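Local coordinates for glutathione S-transferase (Bombyx mori, PDB 5ZFG) that metabolises the insecticide diazinon and, like other members of its superfamily, probably transfers glutathione to electrophilic substrates, at the interface of chains A and B. Coordinates in Å, arbitrary orientation; residue numbers count along the deposited sequence, not the author numbering. Chains: chain A/B, Glutathione S-transferase.

Contact 1: the interface of chains A and B. Residues chain A 97, 101, 138, 141-142, 145; chain B 49-51, 65.
B:Gln51 reaches chain A with its CG anti to its own carbonyl carbon (chi1 -61°) and its chain extended beyond, while A:His97 comes to meet it with CG anti to the backbone N (chi1 171°), an arrangement that ends tip to tip. Here, in the two-fold dimer interface, the loop of B:Asn49, B:Pro50 and B:Gln51 docks against helices 89-114 and 126-146 of chain A. The amide oxygen OE1 of B:Gln51 is shared by donors from A:His97 and A:Tyr142. The imidazole NE2 of A:His97 donates to OE1 of B:Gln51 at 2.8 Å, close to the ring plane. On a lone pair, the phenol OH of A:Tyr142 donates to OE1 of B:Gln51 at 2.7 Å. Glutamine suits this place because it is long enough to cross the interface and ends in an acceptor that donors can share. A:Phe101 flanks the amide, its CD1 3.7 Å from CD of B:Gln51, and A:Val138 packs against the aliphatic part of the same chain. An alanine at B:Gln51 would probably leave the A:Tyr142 hydroxyl and the A:His97 imidazole without their shared acceptor and open a gap beside A:Phe101. B:Pro50, compact and rigid, lies across one face of the A:Tyr142 ring in a CH-pi contact. Behind the glutamine, the backbone N of B:Gln51 donates to OD1 of B:Asn49 at 3.1 Å, tying the loop to the asparagine side chain. On the tyrosine face, CG of B:Pro50 sits towards the rim, 3.3 Å from CZ of A:Tyr142.

Contact 2: the interface of chains A and B. Residues chain A 46-50, 65; chain B 141-142, 145.
Polar contact is carried by B:Arg145, which lays the end of its guanidinium against backbone carbonyls of the partner. Its chain is extended from CG to NE (chi2 -171°, chi3 -173°), and this reach brings both terminal nitrogens to one atom, the carbonyl oxygen of A:Ala46. NH2 of B:Arg145 donates to O of A:Ala46 at 2.9 Å, from above the carbonyl plane. NH1 of B:Arg145 donates to O of A:Ala46 at 3.2 Å, on a lone pair. The oxygen itself lies in the guanidinium plane. NH1 also comes close to the carbonyl oxygen of A:Leu47, but its N-H points away and makes no hydrogen bond there. Arginine fits because its flat, forked end offers two donors side by side, and its positive charge would probably be welcomed by carbonyls at the C-terminal end of a helix.

Apolar contact centres on A:Pro50, whose ring crosses B:Tyr142 at about a right angle. CG of A:Pro50 stands over one face of the B:Tyr142 ring, 3.7 Å from the centroid, as a CH-pi contact. Proline suits the aromatic face because its ring is rigid and presents C-H groups without needing to be ordered on docking. The methyl CG2 of B:Thr141 touches CB of A:Pro50 at 4.0 Å, bordering the patch.

In the fold, the end of the short helix 43-48 and the loop that follows it, on the N-terminal domain of chain A, rest against the C-terminal end of helix 126-146 of chain B.

Contact 3: the interface of chains A and B. Residues chain A 51, 62, 64-66, 69; chain B 93-94, 96-97, 142.
B:His97 and A:Gln51 meet tip to tip, with the amide and imidazole planes 68° apart. With CG anti to its backbone N (chi1 171°), B:His97 points its ring across the interface, and its NE2 donates to the amide oxygen OE1 of A:Gln51 at 2.8 Å, near the ring plane. The hydroxyl of B:Tyr142 also donates to this oxygen, on a lone pair. A weak hydrogen bond of undecided direction joins OG of A:Ser65 to NE2 of B:His97 at 3.1 Å. Histidine suits the spot, offering a ring nitrogen at its tip and flat carbon surface behind it.

Around the ring, CG of A:Glu66 packs on CD2 of B:His97 at 3.5 Å. The A:Leu64 methyl CD1 packs against CB of B:His97, the side chains running alongside in opposite directions. A:Ala69, a small residue, probably allows helix 67-78 to approach helix 89-114 closely, its CB 3.8 Å from CA of B:His97. Further along, A:Phe62 places its ring tip beside B:Ala93 and B:Ile94, an alanine again leaving room for the aromatic.

Farther out, NE2 of A:Gln51 donates to OE2 of A:Glu66 at 3.0 Å. This bond is likely to help hold the amide with its oxygen towards chain B, as the donors there also require. A water, 2.9 Å from ND2 of B:Asn96, also meets the carbonyl oxygen of A:Ala69 and bridges the chains.

The A:Gln51 loop, strand 62-65 and the start of helix 67-78 thus lie against helices 89-114 and 126-146 of chain B.

Contact 1: the interface of chains A and B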
ATOM      1  N   HIS A  97       1.390  -3.418  -7.773  1.00  5.91           N
ATOM      2  CA  HIS A  97       1.318  -2.008  -8.126  1.00  5.84           C
ATOM      3  C   HIS A  97      -0.118  -1.502  -8.071  1.00  6.42           C
ATOM      4  O   HIS A  97      -0.407  -0.448  -7.482  1.00  4.14           O
ATOM      5  CB  HIS A  97       1.874  -1.754  -9.525  1.00  6.46           C
ATOM      6  CG  HIS A  97       1.601  -0.356  -9.964  1.00  7.95           C
ATOM      7  ND1 HIS A  97       0.429   0.003 -10.593  1.00  9.56           N
ATOM      8  CD2 HIS A  97       2.261   0.799  -9.706  1.00  9.89           C
ATOM      9  CE1 HIS A  97       0.408   1.314 -10.763  1.00 12.30           C
ATOM     10  NE2 HIS A  97       1.508   1.820 -10.233  1.00 10.99           N
ATOM     11  N   PHE A 101      -1.566   1.511  -5.962  1.00  5.70           N
ATOM     12  CA  PHE A 101      -2.179   2.638  -6.671  1.00  5.27           C
ATOM     13  C   PHE A 101      -3.581   2.922  -6.142  1.00  7.65           C
ATOM     14  O   PHE A 101      -3.965   4.083  -5.964  1.00  8.03           O
ATOM     15  CB  PHE A 101      -2.206   2.334  -8.178  1.00  7.26           C
ATOM     16  CG  PHE A 101      -3.096   3.264  -8.994  1.00  8.28           C
ATOM     17  CD1 PHE A 101      -2.833   4.622  -9.062  1.00  9.72           C
ATOM     18  CD2 PHE A 101      -4.179   2.757  -9.710  1.00  8.44           C
ATOM     19  CE1 PHE A 101      -3.635   5.471  -9.815  1.00 10.27           C
ATOM     20  CE2 PHE A 101      -4.999   3.603 -10.465  1.00  9.34           C
ATOM     21  CZ  PHE A 101      -4.718   4.959 -10.519  1.00 10.34           C
ATOM     22  N   VAL A 138      -5.482   8.171 -15.156  1.00 15.87           N
ATOM     23  CA  VAL A 138      -4.334   7.301 -14.914  1.00 12.02           C
ATOM     24  C   VAL A 138      -4.731   5.832 -15.066  1.00  9.27           C
ATOM     25  O   VAL A 138      -4.055   5.063 -15.762  1.00 13.33           O
ATOM     26  CB  VAL A 138      -3.708   7.598 -13.536  1.00 11.69           C
ATOM     27  CG1 VAL A 138      -2.715   6.500 -13.132  1.00 11.53           C
ATOM     28  CG2 VAL A 138      -3.012   8.950 -13.541  1.00 15.55           C
ATOM     29  N   THR A 141      -5.167   5.096 -18.541  1.00 15.51           N
ATOM     30  CA  THR A 141      -3.860   4.980 -19.178  1.00 14.85           C
ATOM     31  C   THR A 141      -3.265   3.598 -18.948  1.00 14.26           C
ATOM     32  O   THR A 141      -2.750   2.968 -19.882  1.00 18.19           O
ATOM     33  CB  THR A 141      -2.923   6.073 -18.657  1.00 13.85           C
ATOM     34  OG1 THR A 141      -3.419   7.356 -19.054  1.00 19.32           O
ATOM     35  CG2 THR A 141      -1.519   5.886 -19.212  1.00 17.32           C
ATOM     36  N   TYR A 142      -3.330   3.107 -17.703  1.00 13.61           N
ATOM     37  CA  TYR A 142      -2.779   1.788 -17.407  1.00 15.62           C
ATOM     38  C   TYR A 142      -3.482   0.707 -18.223  1.00 13.27           C
ATOM     39  O   TYR A 142      -2.825  -0.165 -18.804  1.00 16.14           O
ATOM     40  CB  TYR A 142      -2.875   1.500 -15.904  1.00 14.72           C
ATOM     41  CG  TYR A 142      -1.742   2.093 -15.071  1.00 14.31           C
ATOM     42  CD1 TYR A 142      -0.402   1.848 -15.389  1.00 15.43           C
ATOM     43  CD2 TYR A 142      -2.015   2.909 -13.970  1.00  9.34           C
ATOM     44  CE1 TYR A 142       0.636   2.396 -14.616  1.00 13.72           C
ATOM     45  CE2 TYR A 142      -0.991   3.468 -13.207  1.00 10.60           C
ATOM     46  CZ  TYR A 142       0.335   3.195 -13.529  1.00 14.91           C
ATOM     47  OH  TYR A 142       1.362   3.740 -12.773  1.00 13.19           O
ATOM     48  N   ARG A 145      -2.259   0.799 -21.834  1.00 15.64           N
ATOM     49  CA  ARG A 145      -0.900   0.327 -22.068  1.00 17.40           C
ATOM     50  C   ARG A 145      -0.794  -1.184 -21.913  1.00 23.61           C
ATOM     51  O   ARG A 145      -0.106  -1.845 -22.702  1.00 23.48           O
ATOM     52  CB  ARG A 145       0.073   1.046 -21.130  1.00 18.28           C
ATOM     53  CG  ARG A 145       0.115   2.545 -21.385  1.00 19.02           C
ATOM     54  CD  ARG A 145       1.190   3.245 -20.570  1.00 17.87           C
ATOM     55  NE  ARG A 145       1.158   4.702 -20.739  1.00 18.54           N
ATOM     56  CZ  ARG A 145       1.902   5.535 -20.019  1.00 27.51           C
ATOM     57  NH1 ARG A 145       2.721   5.047 -19.095  1.00 23.80           N
ATOM     58  NH2 ARG A 145       1.834   6.846 -20.217  1.00 26.80           N
TER
ATOM     59  N   ASN B  49       5.888   6.459 -15.603  1.00 12.91           N
ATOM     60  CA  ASN B  49       4.993   6.510 -14.451  1.00 10.55           C
ATOM     61  C   ASN B  49       3.893   7.529 -14.712  1.00  8.24           C
ATOM     62  O   ASN B  49       4.066   8.726 -14.436  1.00 10.86           O
ATOM     63  CB  ASN B  49       5.735   6.861 -13.166  1.00  9.53           C
ATOM     64  CG  ASN B  49       4.815   6.799 -11.971  1.00  9.48           C
ATOM     65  OD1 ASN B  49       3.711   6.275 -12.092  1.00 10.79           O
ATOM     66  ND2 ASN B  49       5.254   7.302 -10.824  1.00  8.82           N
ATOM     67  N   PRO B  50       2.733   7.092 -15.205  1.00 12.15           N
ATOM     68  CA  PRO B  50       1.626   8.038 -15.433  1.00 14.05           C
ATOM     69  C   PRO B  50       1.159   8.749 -14.172  1.00  9.78           C
ATOM     70  O   PRO B  50       0.460   9.767 -14.271  1.00 12.92           O
ATOM     71  CB  PRO B  50       0.519   7.151 -16.021  1.00 13.19           C
ATOM     72  CG  PRO B  50       0.838   5.778 -15.552  1.00 21.15           C
ATOM     73  CD  PRO B  50       2.354   5.703 -15.512  1.00 13.81           C
ATOM     74  N   GLN B  51       1.544   8.269 -12.984  1.00 14.38           N
ATOM     75  CA  GLN B  51       1.215   8.951 -11.739  1.00  9.26           C
ATOM     76  C   GLN B  51       2.112  10.157 -11.457  1.00 11.13           C
ATOM     77  O   GLN B  51       1.798  10.933 -10.548  1.00 10.55           O
ATOM     78  CB  GLN B  51       1.281   7.954 -10.566  1.00 11.27           C
ATOM     79  CG  GLN B  51       0.305   6.782 -10.678  1.00 11.50           C
ATOM     80  CD  GLN B  51       0.662   5.618  -9.737  1.00 10.35           C
ATOM     81  OE1 GLN B  51       0.998   4.528 -10.195  1.00 14.05           O
ATOM     82  NE2 GLN B  51       0.612   5.863  -8.422  1.00  9.54           N
ATOM     83  N   SER B  65       6.190   1.667 -10.941  1.00  6.33           N
ATOM     84  CA  SER B  65       6.161   2.680  -9.893  1.00  7.06           C
ATOM     85  C   SER B  65       5.586   2.070  -8.612  1.00  5.77           C
ATOM     86  O   SER B  65       5.357   0.856  -8.541  1.00  5.67           O
ATOM     87  CB  SER B  65       5.357   3.905 -10.344  1.00  9.03           C
ATOM     88  OG  SER B  65       3.962   3.629 -10.392  1.00  9.26           O
TER

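Contact 2: the interface of chains A and B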
ATOM      1  N   ALA A  46      -8.844  -2.874  19.374  1.00 13.95           N
ATOM      2  CA  ALA A  46      -7.443  -2.518  19.210  1.00 15.03           C
ATOM      3  C   ALA A  46      -6.499  -3.675  19.539  1.00 14.39           C
ATOM      4  O   ALA A  46      -5.358  -3.672  19.064  1.00 15.99           O
ATOM      5  CB  ALA A  46      -7.115  -1.290  20.068  1.00 14.93           C
ATOM      6  N   LEU A  47      -6.939  -4.663  20.333  1.00 16.00           N
ATOM      7  CA  LEU A  47      -6.157  -5.888  20.485  1.00 13.31           C
ATOM      8  C   LEU A  47      -5.908  -6.560  19.143  1.00 17.07           C
ATOM      9  O   LEU A  47      -4.846  -7.162  18.938  1.00 16.64           O
ATOM     10  CB  LEU A  47      -6.872  -6.877  21.405  1.00 20.84           C
ATOM     11  CG  LEU A  47      -6.856  -6.599  22.902  1.00 19.08           C
ATOM     12  CD1 LEU A  47      -7.629  -7.690  23.637  1.00 25.46           C
ATOM     13  CD2 LEU A  47      -5.419  -6.498  23.403  1.00 29.99           C
ATOM     14  N   MET A  48      -6.877  -6.480  18.228  1.00 14.26           N
ATOM     15  CA  MET A  48      -6.728  -7.056  16.898  1.00 14.51           C
ATOM     16  C   MET A  48      -6.068  -6.082  15.930  1.00 16.60           C
ATOM     17  O   MET A  48      -5.179  -6.473  15.165  1.00 17.36           O
ATOM     18  CB  MET A  48      -8.092  -7.485  16.354  1.00 15.60           C
ATOM     19  CG  MET A  48      -8.764  -8.618  17.113  1.00 15.59           C
ATOM     20  SD  MET A  48     -10.292  -9.160  16.303  1.00 15.57           S
ATOM     21  CE  MET A  48     -11.310  -7.684  16.449  1.00 13.87           C
ATOM     22  N   ASN A  49      -6.479  -4.813  15.955  1.00 13.38           N
ATOM     23  CA  ASN A  49      -5.941  -3.795  15.058  1.00 11.36           C
ATOM     24  C   ASN A  49      -5.644  -2.518  15.829  1.00  9.04           C
ATOM     25  O   ASN A  49      -6.538  -1.681  16.025  1.00 11.63           O
ATOM     26  CB  ASN A  49      -6.887  -3.489  13.904  1.00  8.65           C
ATOM     27  CG  ASN A  49      -6.263  -2.540  12.914  1.00 10.04           C
ATOM     28  OD1 ASN A  49      -5.049  -2.332  12.954  1.00 11.08           O
ATOM     29  ND2 ASN A  49      -7.058  -1.980  12.011  1.00  7.58           N
ATOM     30  N   PRO A  50      -4.396  -2.307  16.237  1.00 12.52           N
ATOM     31  CA  PRO A  50      -4.059  -1.051  16.931  1.00 11.70           C
ATOM     32  C   PRO A  50      -4.302   0.202  16.096  1.00  9.80           C
ATOM     33  O   PRO A  50      -4.376   1.299  16.655  1.00 13.44           O
ATOM     34  CB  PRO A  50      -2.572  -1.231  17.268  1.00 12.31           C
ATOM     35  CG  PRO A  50      -2.078  -2.222  16.278  1.00 19.38           C
ATOM     36  CD  PRO A  50      -3.227  -3.178  16.040  1.00 10.78           C
ATOM     37  N   SER A  65      -4.427  -6.601   9.830  1.00  6.83           N
ATOM     38  CA  SER A  65      -5.175  -5.498   9.241  1.00  7.09           C
ATOM     39  C   SER A  65      -4.520  -5.084   7.922  1.00  4.81           C
ATOM     40  O   SER A  65      -3.585  -5.747   7.449  1.00  5.89           O
ATOM     41  CB  SER A  65      -5.257  -4.315  10.209  1.00  7.63           C
ATOM     42  OG  SER A  65      -3.988  -3.710  10.405  1.00  9.19           O
TER
ATOM     43  N   THR B 141       3.476  -0.204  19.613  1.00 15.20           N
ATOM     44  CA  THR B 141       2.594  -1.303  19.984  1.00 15.52           C
ATOM     45  C   THR B 141       2.908  -2.545  19.167  1.00 14.24           C
ATOM     46  O   THR B 141       2.976  -3.657  19.711  1.00 18.30           O
ATOM     47  CB  THR B 141       1.130  -0.892  19.809  1.00 14.48           C
ATOM     48  OG1 THR B 141       0.809   0.150  20.730  1.00 17.06           O
ATOM     49  CG2 THR B 141       0.211  -2.069  20.059  1.00 16.80           C
ATOM     50  N   TYR B 142       3.117  -2.375  17.856  1.00 15.14           N
ATOM     51  CA  TYR B 142       3.418  -3.524  17.008  1.00 17.97           C
ATOM     52  C   TYR B 142       4.726  -4.189  17.433  1.00 14.97           C
ATOM     53  O   TYR B 142       4.799  -5.420  17.533  1.00 16.85           O
ATOM     54  CB  TYR B 142       3.463  -3.099  15.536  1.00 15.67           C
ATOM     55  CG  TYR B 142       2.101  -3.080  14.841  1.00 16.09           C
ATOM     56  CD1 TYR B 142       1.255  -4.196  14.873  1.00 14.67           C
ATOM     57  CD2 TYR B 142       1.660  -1.945  14.162  1.00 10.86           C
ATOM     58  CE1 TYR B 142      -0.000  -4.172  14.235  1.00 13.16           C
ATOM     59  CE2 TYR B 142       0.412  -1.907  13.540  1.00  9.98           C
ATOM     60  CZ  TYR B 142      -0.404  -3.030  13.560  1.00 14.25           C
ATOM     61  OH  TYR B 142      -1.648  -3.002  12.938  1.00 13.14           O
ATOM     62  N   ARG B 145       4.168  -6.231  20.593  1.00 17.31           N
ATOM     63  CA  ARG B 145       3.410  -7.468  20.449  1.00 19.36           C
ATOM     64  C   ARG B 145       4.220  -8.550  19.748  1.00 27.61           C
ATOM     65  O   ARG B 145       4.186  -9.718  20.159  1.00 25.28           O
ATOM     66  CB  ARG B 145       2.104  -7.192  19.708  1.00 19.53           C
ATOM     67  CG  ARG B 145       1.187  -6.269  20.499  1.00 17.84           C
ATOM     68  CD  ARG B 145      -0.189  -6.182  19.877  1.00 21.72           C
ATOM     69  NE  ARG B 145      -1.029  -5.184  20.538  1.00 21.20           N
ATOM     70  CZ  ARG B 145      -2.225  -4.823  20.085  1.00 26.23           C
ATOM     71  NH1 ARG B 145      -2.703  -5.384  18.983  1.00 24.15           N
ATOM     72  NH2 ARG B 145      -2.938  -3.909  20.732  1.00 29.53           N
TER

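Contact 3: the interface of chains A and B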
ATOM      1  N   GLN A  51      -4.457   0.080  14.773  1.00 12.23           N
ATOM      2  CA  GLN A  51      -4.783   1.225  13.933  1.00  8.88           C
ATOM      3  C   GLN A  51      -6.251   1.649  14.023  1.00 13.10           C
ATOM      4  O   GLN A  51      -6.593   2.734  13.541  1.00 13.15           O
ATOM      5  CB  GLN A  51      -4.412   0.907  12.476  1.00 11.47           C
ATOM      6  CG  GLN A  51      -2.923   0.629  12.278  1.00 11.31           C
ATOM      7  CD  GLN A  51      -2.625  -0.025  10.931  1.00  8.58           C
ATOM      8  OE1 GLN A  51      -2.192  -1.168  10.878  1.00 13.65           O
ATOM      9  NE2 GLN A  51      -2.882   0.700   9.843  1.00  8.52           N
ATOM     10  N   PHE A  62      -4.088 -15.186  14.479  1.00 21.87           N
ATOM     11  CA  PHE A  62      -3.240 -14.276  13.716  1.00 16.47           C
ATOM     12  C   PHE A  62      -4.099 -13.092  13.288  1.00 14.32           C
ATOM     13  O   PHE A  62      -5.018 -13.259  12.483  1.00 11.77           O
ATOM     14  CB  PHE A  62      -2.651 -14.997  12.508  1.00 19.10           C
ATOM     15  CG  PHE A  62      -1.828 -14.117  11.607  1.00 15.22           C
ATOM     16  CD1 PHE A  62      -0.792 -13.360  12.121  1.00 19.18           C
ATOM     17  CD2 PHE A  62      -2.070 -14.080  10.242  1.00 13.13           C
ATOM     18  CE1 PHE A  62      -0.019 -12.555  11.288  1.00 18.79           C
ATOM     19  CE2 PHE A  62      -1.298 -13.279   9.408  1.00 14.16           C
ATOM     20  CZ  PHE A  62      -0.275 -12.525   9.939  1.00 13.00           C
ATOM     21  N   LEU A  64      -4.526  -9.662  11.335  1.00 13.32           N
ATOM     22  CA  LEU A  64      -3.922  -8.963  10.206  1.00  8.78           C
ATOM     23  C   LEU A  64      -4.868  -7.862   9.741  1.00 10.37           C
ATOM     24  O   LEU A  64      -5.987  -8.149   9.310  1.00  7.88           O
ATOM     25  CB  LEU A  64      -3.616  -9.959   9.077  1.00  5.99           C
ATOM     26  CG  LEU A  64      -3.014  -9.352   7.810  1.00  8.14           C
ATOM     27  CD1 LEU A  64      -1.599  -8.865   8.111  1.00 10.55           C
ATOM     28  CD2 LEU A  64      -3.010 -10.367   6.684  1.00  7.37           C
ATOM     29  N   SER A  65      -4.427  -6.601   9.830  1.00  6.83           N
ATOM     30  CA  SER A  65      -5.175  -5.498   9.241  1.00  7.09           C
ATOM     31  C   SER A  65      -4.520  -5.084   7.922  1.00  4.81           C
ATOM     32  O   SER A  65      -3.585  -5.747   7.449  1.00  5.89           O
ATOM     33  CB  SER A  65      -5.257  -4.315  10.209  1.00  7.63           C
ATOM     34  OG  SER A  65      -3.988  -3.710  10.405  1.00  9.19           O
ATOM     35  N   GLU A  66      -4.995  -3.951   7.357  1.00  6.33           N
ATOM     36  CA  GLU A  66      -4.680  -3.449   6.017  1.00  5.33           C
ATOM     37  C   GLU A  66      -5.230  -4.373   4.936  1.00  7.36           C
ATOM     38  O   GLU A  66      -4.679  -5.457   4.690  1.00  4.85           O
ATOM     39  CB  GLU A  66      -3.166  -3.258   5.826  1.00  6.04           C
ATOM     40  CG  GLU A  66      -2.582  -2.157   6.704  1.00  6.07           C
ATOM     41  CD  GLU A  66      -2.851  -0.751   6.186  1.00  7.57           C
ATOM     42  OE1 GLU A  66      -3.349  -0.587   5.045  1.00 11.93           O
ATOM     43  OE2 GLU A  66      -2.545   0.215   6.923  1.00 11.75           O
ATOM     44  N   ALA A  69      -2.912  -6.068   2.394  1.00  3.60           N
ATOM     45  CA  ALA A  69      -2.133  -7.164   2.969  1.00  3.29           C
ATOM     46  C   ALA A  69      -3.009  -8.383   3.235  1.00  4.55           C
ATOM     47  O   ALA A  69      -2.564  -9.525   3.060  1.00  4.99           O
ATOM     48  CB  ALA A  69      -1.464  -6.703   4.262  1.00  5.60           C
TER
ATOM     49  N   ALA B  93       3.043 -11.909   5.265  1.00  7.92           N
ATOM     50  CA  ALA B  93       1.933 -11.003   5.566  1.00  6.25           C
ATOM     51  C   ALA B  93       2.339  -9.915   6.552  1.00  7.35           C
ATOM     52  O   ALA B  93       1.878  -8.771   6.443  1.00  8.19           O
ATOM     53  CB  ALA B  93       0.752 -11.788   6.107  1.00  6.40           C
ATOM     54  N   ILE B  94       3.174 -10.252   7.541  1.00  7.62           N
ATOM     55  CA  ILE B  94       3.633  -9.227   8.481  1.00  7.89           C
ATOM     56  C   ILE B  94       4.439  -8.161   7.742  1.00  7.95           C
ATOM     57  O   ILE B  94       4.258  -6.956   7.971  1.00  6.73           O
ATOM     58  CB  ILE B  94       4.438  -9.849   9.640  1.00  9.22           C
ATOM     59  CG1 ILE B  94       3.594 -10.897  10.394  1.00 13.66           C
ATOM     60  CG2 ILE B  94       4.885  -8.747  10.631  1.00  8.64           C
ATOM     61  CD1 ILE B  94       4.412 -11.776  11.340  1.00 15.86           C
ATOM     62  N   ASN B  96       4.170  -7.446   4.457  1.00  4.84           N
ATOM     63  CA  ASN B  96       3.216  -6.714   3.627  1.00  6.00           C
ATOM     64  C   ASN B  96       2.410  -5.734   4.455  1.00  5.69           C
ATOM     65  O   ASN B  96       2.166  -4.603   4.020  1.00  4.37           O
ATOM     66  CB  ASN B  96       2.277  -7.676   2.903  1.00  4.39           C
ATOM     67  CG  ASN B  96       2.960  -8.434   1.775  1.00  5.66           C
ATOM     68  OD1 ASN B  96       4.044  -8.060   1.298  1.00  6.52           O
ATOM     69  ND2 ASN B  96       2.328  -9.521   1.344  1.00  6.26           N
ATOM     70  N   HIS B  97       2.003  -6.145   5.659  1.00  5.89           N
ATOM     71  CA  HIS B  97       1.248  -5.240   6.512  1.00  5.12           C
ATOM     72  C   HIS B  97       2.063  -4.001   6.858  1.00  6.65           C
ATOM     73  O   HIS B  97       1.576  -2.866   6.766  1.00  5.55           O
ATOM     74  CB  HIS B  97       0.831  -5.915   7.812  1.00  5.40           C
ATOM     75  CG  HIS B  97       0.244  -4.926   8.760  1.00  7.43           C
ATOM     76  ND1 HIS B  97       1.017  -4.171   9.615  1.00 10.48           N
ATOM     77  CD2 HIS B  97      -1.020  -4.452   8.874  1.00  7.44           C
ATOM     78  CE1 HIS B  97       0.245  -3.308  10.253  1.00 11.56           C
ATOM     79  NE2 HIS B  97      -0.996  -3.462   9.825  1.00  8.78           N
ATOM     80  N   TYR B 142       3.117  -2.375  17.856  1.00 15.14           N
ATOM     81  CA  TYR B 142       3.418  -3.524  17.008  1.00 17.97           C
ATOM     82  C   TYR B 142       4.726  -4.189  17.433  1.00 14.97           C
ATOM     83  O   TYR B 142       4.799  -5.420  17.533  1.00 16.85           O
ATOM     84  CB  TYR B 142       3.463  -3.099  15.536  1.00 15.67           C
ATOM     85  CG  TYR B 142       2.101  -3.080  14.841  1.00 16.09           C
ATOM     86  CD1 TYR B 142       1.255  -4.196  14.873  1.00 14.67           C
ATOM     87  CD2 TYR B 142       1.660  -1.945  14.162  1.00 10.86           C
ATOM     88  CE1 TYR B 142      -0.000  -4.172  14.235  1.00 13.16           C
ATOM     89  CE2 TYR B 142       0.412  -1.907  13.540  1.00  9.98           C
ATOM     90  CZ  TYR B 142      -0.404  -3.030  13.560  1.00 14.25           C
ATOM     91  OH  TYR B 142      -1.648  -3.002  12.938  1.00 13.14           O
TER
HETATM   92  O   HOH W   1       0.148 -10.448   2.974  1.00  4.64           O

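Contacts 2 and 3 adjoin, their C-alpha centres about 9 Å apart, and share A:Ser65 and B:Tyr142. The C-alpha centre of contact 1 is about 32 Å from that of contact 2 and about 25 Å from that of contact 3, across the two-fold axis. Contact 1 involves the same elements with the chains exchanged: the loop after helix 43-48 and strand 62-65 of one subunit, and helices 89-114 and 126-146 of the other. Each N-terminal domain therefore docks on helices of the partner's C-terminal domain. Such a dimer is typical of cytosolic glutathione transferases, so this assembly is probably the biological one.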